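Local structure of toluene, o-xylene monooxygenase oxygenase subunit (Pseudomonas stutzeri, 2INC) at residues B[6-9]-B[10-13]; B[193-196]-B[197-200]; B[213-217]-B[218-222]. The protein is probably the beta subunit of a multicomponent monooxygenase hydroxylase that oxidises toluene and o-xylene at a diiron centre housed in the partner alpha subunit. All blocks are in the same frame, centred on the assembly; numbering follows the deposited sequence.

Interaction 1: B[6-9]-B[10-13]; sequences KTWS and HLAG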
ATOM      1  N   LYS B   6       4.257  -5.731  26.850  1.00 48.62           N
ATOM      2  CA  LYS B   6       3.241  -5.256  25.911  1.00 48.90           C
ATOM      3  C   LYS B   6       3.701  -4.070  25.060  1.00 45.85           C
ATOM      4  O   LYS B   6       3.032  -3.707  24.120  1.00 45.62           O
ATOM      5  CB  LYS B   6       2.023  -4.762  26.696  1.00 49.53           C
ATOM      6  CG  LYS B   6       1.029  -5.849  27.085  1.00 53.72           C
ATOM      7  CD  LYS B   6      -0.101  -5.230  27.957  1.00 53.21           C
ATOM      8  CE  LYS B   6      -1.516  -5.564  27.406  1.00 61.03           C
ATOM      9  NZ  LYS B   6      -1.691  -7.044  27.145  1.00 62.48           N
ATOM     10  N   THR B   7       4.796  -3.438  25.434  1.00 43.94           N
ATOM     11  CA  THR B   7       5.261  -2.213  24.789  1.00 42.22           C
ATOM     12  C   THR B   7       6.746  -2.189  25.059  1.00 41.10           C
ATOM     13  O   THR B   7       7.254  -3.135  25.667  1.00 41.34           O
ATOM     14  CB  THR B   7       4.525  -0.951  25.337  1.00 42.26           C
ATOM     15  OG1 THR B   7       4.948   0.210  24.598  1.00 44.78           O
ATOM     16  CG2 THR B   7       4.816  -0.724  26.802  1.00 42.52           C
ATOM     17  N   TRP B   8       7.459  -1.147  24.623  1.00 40.09           N
ATOM     18  CA  TRP B   8       8.886  -1.023  24.928  1.00 39.27           C
ATOM     19  C   TRP B   8       9.092  -0.901  26.433  1.00 39.87           C
ATOM     20  O   TRP B   8       8.302  -0.257  27.148  1.00 38.21           O
ATOM     21  CB  TRP B   8       9.506   0.238  24.338  1.00 39.17           C
ATOM     22  CG  TRP B   8       9.461   0.412  22.848  1.00 37.68           C
ATOM     23  CD1 TRP B   8       9.078   1.552  22.175  1.00 37.78           C
ATOM     24  CD2 TRP B   8       9.893  -0.514  21.852  1.00 36.31           C
ATOM     25  NE1 TRP B   8       9.210   1.373  20.836  1.00 36.62           N
ATOM     26  CE2 TRP B   8       9.716   0.121  20.591  1.00 35.88           C
ATOM     27  CE3 TRP B   8      10.420  -1.817  21.887  1.00 36.77           C
ATOM     28  CZ2 TRP B   8      10.001  -0.518  19.367  1.00 35.55           C
ATOM     29  CZ3 TRP B   8      10.722  -2.465  20.657  1.00 38.61           C
ATOM     30  CH2 TRP B   8      10.517  -1.798  19.414  1.00 36.21           C
ATOM     31  N   SER B   9      10.183  -1.470  26.915  1.00 41.32           N
ATOM     32  CA  SER B   9      10.509  -1.362  28.370  1.00 43.27           C
ATOM     33  C   SER B   9      10.456   0.073  28.942  1.00 43.49           C
ATOM     34  O   SER B   9       9.984   0.254  30.057  1.00 44.57           O
ATOM     35  CB  SER B   9      11.820  -2.062  28.703  1.00 42.48           C
ATOM     36  OG  SER B   9      12.846  -1.598  27.825  1.00 45.53           O
ATOM     37  N   HIS B  10      10.863   1.089  28.170  1.00 43.86           N
ATOM     38  CA  HIS B  10      10.859   2.464  28.664  1.00 43.12           C
ATOM     39  C   HIS B  10       9.471   3.086  28.737  1.00 44.37           C
ATOM     40  O   HIS B  10       9.305   4.145  29.357  1.00 44.51           O
ATOM     41  CB  HIS B  10      11.838   3.388  27.879  1.00 43.31           C
ATOM     42  CG  HIS B  10      11.454   3.617  26.445  1.00 40.49           C
ATOM     43  ND1 HIS B  10      10.858   4.782  26.000  1.00 39.16           N
ATOM     44  CD2 HIS B  10      11.617   2.836  25.349  1.00 36.28           C
ATOM     45  CE1 HIS B  10      10.625   4.687  24.698  1.00 35.36           C
ATOM     46  NE2 HIS B  10      11.091   3.524  24.274  1.00 40.87           N
ATOM     47  N   LEU B  11       8.486   2.444  28.109  1.00 44.03           N
ATOM     48  CA  LEU B  11       7.098   2.890  28.150  1.00 45.41           C
ATOM     49  C   LEU B  11       6.210   1.974  28.985  1.00 47.74           C
ATOM     50  O   LEU B  11       5.005   2.215  29.107  1.00 47.03           O
ATOM     51  CB  LEU B  11       6.508   2.965  26.734  1.00 43.89           C
ATOM     52  CG  LEU B  11       7.246   3.863  25.734  1.00 44.46           C
ATOM     53  CD1 LEU B  11       6.681   3.674  24.372  1.00 42.82           C
ATOM     54  CD2 LEU B  11       7.148   5.313  26.165  1.00 42.40           C
ATOM     55  N   ALA B  12       6.780   0.906  29.519  1.00 50.94           N
ATOM     56  CA  ALA B  12       5.969  -0.067  30.253  1.00 55.77           C
ATOM     57  C   ALA B  12       5.398   0.622  31.498  1.00 58.60           C
ATOM     58  O   ALA B  12       6.119   1.333  32.184  1.00 59.88           O
ATOM     59  CB  ALA B  12       6.807  -1.311  30.614  1.00 55.00           C
ATOM     60  N   GLY B  13       4.111   0.443  31.778  1.00 62.60           N
ATOM     61  CA  GLY B  13       3.445   1.271  32.810  1.00 66.38           C
ATOM     62  C   GLY B  13       3.182   2.709  32.328  1.00 69.33           C
ATOM     63  O   GLY B  13       3.730   3.676  32.872  1.00 69.85           O
TER
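The indole of W8 and the imidazole of H10 point the same way from a tight turn and lie alongside each other with their planes 14° apart. They are slid well past one another: the centroid of the five-membered ring of W8 is 5.2 Å from that of the H10 ring, so there is little overlap. The touching is done by one side of the imidazole, where H10 NE2 comes within 3.5 Å of W8 CD1 while H10 CD2 rests near W8 CB. H10 CG lies between the backbone N and the carbonyl carbon (chi1 66°), which folds the ring back beside the indole.

Van der Waals contacts continue from this pair. L11 CD1 meets the edge of the indole, near its plane, 3.9 Å from W8 CD1. T7 crosses L11 at roughly a right angle, with T7 OG1 3.8 Å from L11 CB, and its methyl CG2 packs 3.7 Å from A12 CA.

Backbone bonds close the turn. L11 N donates to W8 O at 2.9 Å, with S9 and H10 at the corner of a type I beta turn. A weak bond follows from A12 N to S9 O, 3.3 Å long.

The polar side-chain ends find partners beyond the turn. W8 NE1 bonds to V23 O of the same chain, whereas T7 OG1 and S9 OG bond to an aromatic and an acidic side chain of another protein chain. Rings of that chain also meet both W8 and H10. The chemistry is therefore divided: main-chain bonds close the turn, and aromatic and methyl groups pack across it, while its two hydroxyls and its ring surfaces are engaged by the neighbouring subunit, so the turn is part of the interface.

Interaction 2: B[193-196]-B[197-200]; sequences QGFR and ELIE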
ATOM      1  N   GLN B 193      18.488  44.460   5.971  1.00 35.40           N
ATOM      2  CA  GLN B 193      19.614  44.420   6.886  1.00 34.79           C
ATOM      3  C   GLN B 193      19.271  44.104   8.358  1.00 35.00           C
ATOM      4  O   GLN B 193      20.082  43.480   9.041  1.00 36.89           O
ATOM      5  CB  GLN B 193      20.474  45.673   6.726  1.00 36.35           C
ATOM      6  CG  GLN B 193      21.341  45.731   5.426  1.00 32.25           C
ATOM      7  CD  GLN B 193      21.575  44.369   4.832  1.00 36.69           C
ATOM      8  OE1 GLN B 193      22.462  43.620   5.308  1.00 34.30           O
ATOM      9  NE2 GLN B 193      20.782  43.998   3.787  1.00 33.67           N
ATOM     10  N   GLY B 194      18.115  44.532   8.851  1.00 35.50           N
ATOM     11  CA  GLY B 194      17.619  44.106  10.172  1.00 34.33           C
ATOM     12  C   GLY B 194      17.547  42.602  10.178  1.00 34.98           C
ATOM     13  O   GLY B 194      18.184  41.976  11.006  1.00 34.82           O
ATOM     14  N   PHE B 195      16.765  41.998   9.271  1.00 33.71           N
ATOM     15  CA  PHE B 195      16.719  40.516   9.198  1.00 32.30           C
ATOM     16  C   PHE B 195      18.031  39.805   9.018  1.00 32.76           C
ATOM     17  O   PHE B 195      18.276  38.760   9.625  1.00 32.70           O
ATOM     18  CB  PHE B 195      15.746  40.033   8.111  1.00 32.13           C
ATOM     19  CG  PHE B 195      14.290  40.030   8.598  1.00 32.51           C
ATOM     20  CD1 PHE B 195      13.333  40.843   7.992  1.00 32.87           C
ATOM     21  CD2 PHE B 195      13.934  39.294   9.736  1.00 34.09           C
ATOM     22  CE1 PHE B 195      12.010  40.906   8.515  1.00 33.03           C
ATOM     23  CE2 PHE B 195      12.660  39.330  10.234  1.00 30.39           C
ATOM     24  CZ  PHE B 195      11.676  40.161   9.606  1.00 30.87           C
ATOM     25  N   ARG B 196      18.876  40.319   8.151  1.00 30.84           N
ATOM     26  CA  ARG B 196      20.104  39.599   7.890  1.00 30.99           C
ATOM     27  C   ARG B 196      21.002  39.627   9.142  1.00 32.80           C
ATOM     28  O   ARG B 196      21.626  38.618   9.475  1.00 33.55           O
ATOM     29  CB  ARG B 196      20.777  40.273   6.724  1.00 30.47           C
ATOM     30  CG  ARG B 196      21.938  39.502   6.109  1.00 32.84           C
ATOM     31  CD  ARG B 196      22.589  40.418   5.080  1.00 37.59           C
ATOM     32  NE  ARG B 196      23.857  39.841   4.824  1.00 48.97           N
ATOM     33  CZ  ARG B 196      24.963  40.448   4.458  1.00 45.67           C
ATOM     34  NH1 ARG B 196      25.045  41.757   4.246  1.00 44.39           N
ATOM     35  NH2 ARG B 196      26.004  39.662   4.316  1.00 45.30           N
ATOM     36  N   GLU B 197      21.125  40.775   9.805  1.00 33.98           N
ATOM     37  CA  GLU B 197      21.891  40.851  11.055  1.00 35.38           C
ATOM     38  C   GLU B 197      21.311  39.910  12.078  1.00 35.66           C
ATOM     39  O   GLU B 197      22.052  39.153  12.700  1.00 36.68           O
ATOM     40  CB  GLU B 197      21.895  42.294  11.617  1.00 35.91           C
ATOM     41  CG  GLU B 197      22.671  42.424  12.949  1.00 36.22           C
ATOM     42  CD  GLU B 197      22.893  43.859  13.398  1.00 39.40           C
ATOM     43  OE1 GLU B 197      22.326  44.821  12.810  1.00 41.78           O
ATOM     44  OE2 GLU B 197      23.621  44.024  14.389  1.00 46.52           O
ATOM     45  N   LEU B 198      19.995  39.977  12.280  1.00 33.66           N
ATOM     46  CA  LEU B 198      19.322  39.087  13.217  1.00 34.28           C
ATOM     47  C   LEU B 198      19.637  37.585  12.950  1.00 34.76           C
ATOM     48  O   LEU B 198      20.131  36.875  13.824  1.00 35.69           O
ATOM     49  CB  LEU B 198      17.829  39.301  13.101  1.00 33.74           C
ATOM     50  CG  LEU B 198      16.980  38.330  13.941  1.00 37.01           C
ATOM     51  CD1 LEU B 198      17.321  38.295  15.471  1.00 34.98           C
ATOM     52  CD2 LEU B 198      15.506  38.616  13.709  1.00 37.74           C
ATOM     53  N   ILE B 199      19.364  37.119  11.737  1.00 33.22           N
ATOM     54  CA  ILE B 199      19.579  35.711  11.435  1.00 34.40           C
ATOM     55  C   ILE B 199      21.097  35.361  11.411  1.00 33.68           C
ATOM     56  O   ILE B 199      21.453  34.290  11.886  1.00 33.90           O
ATOM     57  CB  ILE B 199      18.844  35.258  10.147  1.00 33.43           C
ATOM     58  CG1 ILE B 199      18.724  33.715  10.102  1.00 36.42           C
ATOM     59  CG2 ILE B 199      19.647  35.632   8.938  1.00 37.25           C
ATOM     60  CD1 ILE B 199      18.004  33.014  11.353  1.00 40.69           C
ATOM     61  N   GLU B 200      22.006  36.204  10.877  1.00 33.52           N
ATOM     62  CA  GLU B 200      23.420  35.816  10.974  1.00 33.02           C
ATOM     63  C   GLU B 200      23.902  35.630  12.406  1.00 33.95           C
ATOM     64  O   GLU B 200      24.656  34.681  12.683  1.00 31.85           O
ATOM     65  CB  GLU B 200      24.346  36.801  10.278  1.00 34.61           C
ATOM     66  CG  GLU B 200      24.170  36.731   8.758  1.00 32.85           C
ATOM     67  CD  GLU B 200      25.082  37.717   8.006  1.00 40.78           C
ATOM     68  OE1 GLU B 200      25.910  38.427   8.633  1.00 39.08           O
ATOM     69  OE2 GLU B 200      24.951  37.765   6.770  1.00 37.02           O
TER
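E197, L198, I199 and E200 each give their backbone N-H to the carbonyl four residues earlier, from Q193 O to R196 O, in an unbroken run of alpha-helical bonds that is shortest at 2.8 Å, between E200 N and R196 O.

Among the side chains the charged pair R196 and E200 stands out, one helical turn apart. R196 runs extended, its CG anti to the backbone N (chi1 -168°), and this carries the guanidinium past the carboxylate. E200 OE2 forms a salt bridge with R196 NE at 3.0 Å, but the hydrogen bond within it is weak because the N-H points well away from the oxygen, the N-H...O angle being 124°. The two flat groups stand almost perpendicular, 88° between planes, so the familiar coplanar, two-pronged pairing of arginine and glutamate is absent. E200 has further partners: OE2 also bonds to an aromatic side chain of another protein chain, and OE1 to that chain's backbone. On the far side of the guanidinium, Q193 OE1 lies in its plane and takes a long, weak bond of 3.4 Å from R196 NH1, while the stronger partner of Q193 OE1 is an aromatic side chain of the other protein chain.

F195 and L198 lie on a different part of the helix surface, where F195 CD2 and L198 CD2 approach to 4.3 Å. Both also pack on helices 208-237 and 274-299. E197 turns its carboxylate to K291 and K201, making a salt bridge with each.

The result is an amphipathic helix with a polar strip at a subunit interface and an apolar strip facing its own bundle, consistent with the all-helical, ferritin-like architecture of the methane, phenol and alkene hydroxylase family.

Interaction 3: B[213-217]-B[218-222]; sequences TAINL and VTKPA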
ATOM      1  N   THR B 213      15.391  29.668  21.465  1.00 33.75           N
ATOM      2  CA  THR B 213      14.800  30.981  21.725  1.00 33.85           C
ATOM      3  C   THR B 213      15.068  31.912  20.560  1.00 33.96           C
ATOM      4  O   THR B 213      14.151  32.519  19.993  1.00 33.95           O
ATOM      5  CB  THR B 213      15.348  31.545  23.052  1.00 34.17           C
ATOM      6  OG1 THR B 213      15.066  30.598  24.093  1.00 34.33           O
ATOM      7  CG2 THR B 213      14.701  32.900  23.370  1.00 32.35           C
ATOM      8  N   ALA B 214      16.319  32.014  20.141  1.00 32.57           N
ATOM      9  CA  ALA B 214      16.626  32.947  19.106  1.00 32.53           C
ATOM     10  C   ALA B 214      15.898  32.628  17.813  1.00 34.87           C
ATOM     11  O   ALA B 214      15.350  33.545  17.177  1.00 35.97           O
ATOM     12  CB  ALA B 214      18.166  33.091  18.909  1.00 32.75           C
ATOM     13  N   ILE B 215      15.844  31.351  17.426  1.00 34.01           N
ATOM     14  CA  ILE B 215      15.236  30.993  16.121  1.00 33.97           C
ATOM     15  C   ILE B 215      13.717  30.871  16.230  1.00 34.39           C
ATOM     16  O   ILE B 215      12.986  31.447  15.438  1.00 34.36           O
ATOM     17  CB  ILE B 215      15.777  29.643  15.607  1.00 34.28           C
ATOM     18  CG1 ILE B 215      17.277  29.703  15.395  1.00 34.92           C
ATOM     19  CG2 ILE B 215      15.051  29.244  14.324  1.00 31.86           C
ATOM     20  CD1 ILE B 215      17.662  30.724  14.366  1.00 36.69           C
ATOM     21  N   ASN B 216      13.245  30.128  17.212  1.00 33.40           N
ATOM     22  CA  ASN B 216      11.829  29.780  17.200  1.00 33.69           C
ATOM     23  C   ASN B 216      11.023  30.793  17.950  1.00 34.78           C
ATOM     24  O   ASN B 216       9.812  30.992  17.651  1.00 34.06           O
ATOM     25  CB  ASN B 216      11.575  28.403  17.814  1.00 33.50           C
ATOM     26  CG  ASN B 216      11.561  27.276  16.744  1.00 34.59           C
ATOM     27  OD1 ASN B 216      12.251  27.372  15.748  1.00 33.39           O
ATOM     28  ND2 ASN B 216      10.780  26.228  16.973  1.00 33.12           N
ATOM     29  N   LEU B 217      11.629  31.392  18.979  1.00 33.91           N
ATOM     30  CA  LEU B 217      10.780  32.263  19.818  1.00 35.57           C
ATOM     31  C   LEU B 217      10.853  33.701  19.382  1.00 35.85           C
ATOM     32  O   LEU B 217       9.910  34.458  19.622  1.00 35.93           O
ATOM     33  CB  LEU B 217      11.077  32.110  21.325  1.00 35.73           C
ATOM     34  CG  LEU B 217      10.857  30.726  21.952  1.00 37.42           C
ATOM     35  CD1 LEU B 217      11.026  30.763  23.464  1.00 38.70           C
ATOM     36  CD2 LEU B 217       9.567  30.185  21.576  1.00 38.58           C
ATOM     37  N   VAL B 218      11.946  34.073  18.718  1.00 34.13           N
ATOM     38  CA  VAL B 218      12.174  35.472  18.387  1.00 36.32           C
ATOM     39  C   VAL B 218      12.227  35.685  16.885  1.00 34.94           C
ATOM     40  O   VAL B 218      11.414  36.431  16.347  1.00 36.39           O
ATOM     41  CB  VAL B 218      13.465  36.048  19.062  1.00 35.98           C
ATOM     42  CG1 VAL B 218      13.730  37.493  18.595  1.00 39.00           C
ATOM     43  CG2 VAL B 218      13.322  35.972  20.620  1.00 36.77           C
ATOM     44  N   THR B 219      13.177  35.052  16.209  1.00 33.98           N
ATOM     45  CA  THR B 219      13.347  35.298  14.783  1.00 32.36           C
ATOM     46  C   THR B 219      12.120  34.855  13.959  1.00 33.99           C
ATOM     47  O   THR B 219      11.555  35.629  13.160  1.00 32.45           O
ATOM     48  CB  THR B 219      14.581  34.591  14.325  1.00 33.23           C
ATOM     49  OG1 THR B 219      15.673  35.142  15.053  1.00 33.77           O
ATOM     50  CG2 THR B 219      14.824  34.817  12.839  1.00 29.99           C
ATOM     51  N   LYS B 220      11.630  33.637  14.211  1.00 32.99           N
ATOM     52  CA  LYS B 220      10.564  33.133  13.362  1.00 34.40           C
ATOM     53  C   LYS B 220       9.278  33.970  13.467  1.00 36.21           C
ATOM     54  O   LYS B 220       8.665  34.320  12.438  1.00 37.15           O
ATOM     55  CB  LYS B 220      10.330  31.623  13.613  1.00 33.40           C
ATOM     56  CG  LYS B 220      11.263  30.779  12.737  1.00 33.99           C
ATOM     57  CD  LYS B 220      11.292  29.279  13.047  1.00 32.68           C
ATOM     58  CE  LYS B 220       9.918  28.677  13.028  1.00 29.97           C
ATOM     59  NZ  LYS B 220       9.203  28.821  11.735  1.00 31.32           N
ATOM     60  N   PRO B 221       8.822  34.272  14.690  1.00 36.52           N
ATOM     61  CA  PRO B 221       7.604  35.107  14.661  1.00 37.59           C
ATOM     62  C   PRO B 221       7.787  36.462  13.975  1.00 37.68           C
ATOM     63  O   PRO B 221       6.855  36.899  13.331  1.00 37.71           O
ATOM     64  CB  PRO B 221       7.196  35.208  16.147  1.00 37.83           C
ATOM     65  CG  PRO B 221       7.777  33.868  16.731  1.00 37.34           C
ATOM     66  CD  PRO B 221       9.170  33.860  16.059  1.00 36.33           C
ATOM     67  N   ALA B 222       8.979  37.068  14.040  1.00 37.89           N
ATOM     68  CA  ALA B 222       9.270  38.301  13.291  1.00 37.01           C
ATOM     69  C   ALA B 222       9.272  38.057  11.786  1.00 37.04           C
ATOM     70  O   ALA B 222       8.720  38.855  11.028  1.00 36.85           O
ATOM     71  CB  ALA B 222      10.567  38.951  13.727  1.00 37.14           C
TER
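V218 closes a pi-type turn of helix 208-237, its N reaching back five residues to T213 O at 3.0 Å in a weak, bent bond. Its CG2 also packs near that oxygen. Here the alpha-helical pattern widens, and the next two residues keep the longer spacing.

T219 doubles the link to A214: its N bonds to A214 O at 2.8 Å and its OG1 donates to the same oxygen at 2.7 Å, the two donors arriving from opposite faces of the carbonyl plane. The hydroxyl can fold back because OG1 lies beside the backbone N (chi1 -61°). With a valine in its place, A214 O would probably be left with the backbone N-H alone and the widened turn would be held less firmly.

K220 N bonds to I215 O, 2.9 Å away. Its side chain begins beside that carbonyl and then bends twice, laying CD 3.4 Å from N216 OD1. The ammonium goes on to a salt bridge with E224 and a hydrogen bond with H257, while N216 ND2 bonds to S261 and E151.

P221 has no N-H to return to the preceding turn, and the helix kinks here, the axes of 213-217 and 218-222 differing by 29°. Where that bond is missing, the proline CD instead sits 3.3 Å from N216 O.

Interactions 2 and 3 are neighbours in the helical bundle, their centres 12 Å apart on consecutive helices, 190-202 and 208-237. They touch directly: L198 CD1 packs 3.6 Å from T219 OG1, and I199 CD1 lies 3.8 Å from I215 CD1, so the widened turn of interaction 3 forms part of the surface on which interaction 2 rests. Interaction 1 stands apart, about 23 Å from interaction 3 and about 32 Å from interaction 2 between nearest atoms. Interactions 1 and 2, on opposite sides of the centre of their own chain, each meet another protein chain, whereas 213-222 is enclosed by its own subunit. The diiron active site probably belongs to the partner alpha subunit, as in related hydroxylases.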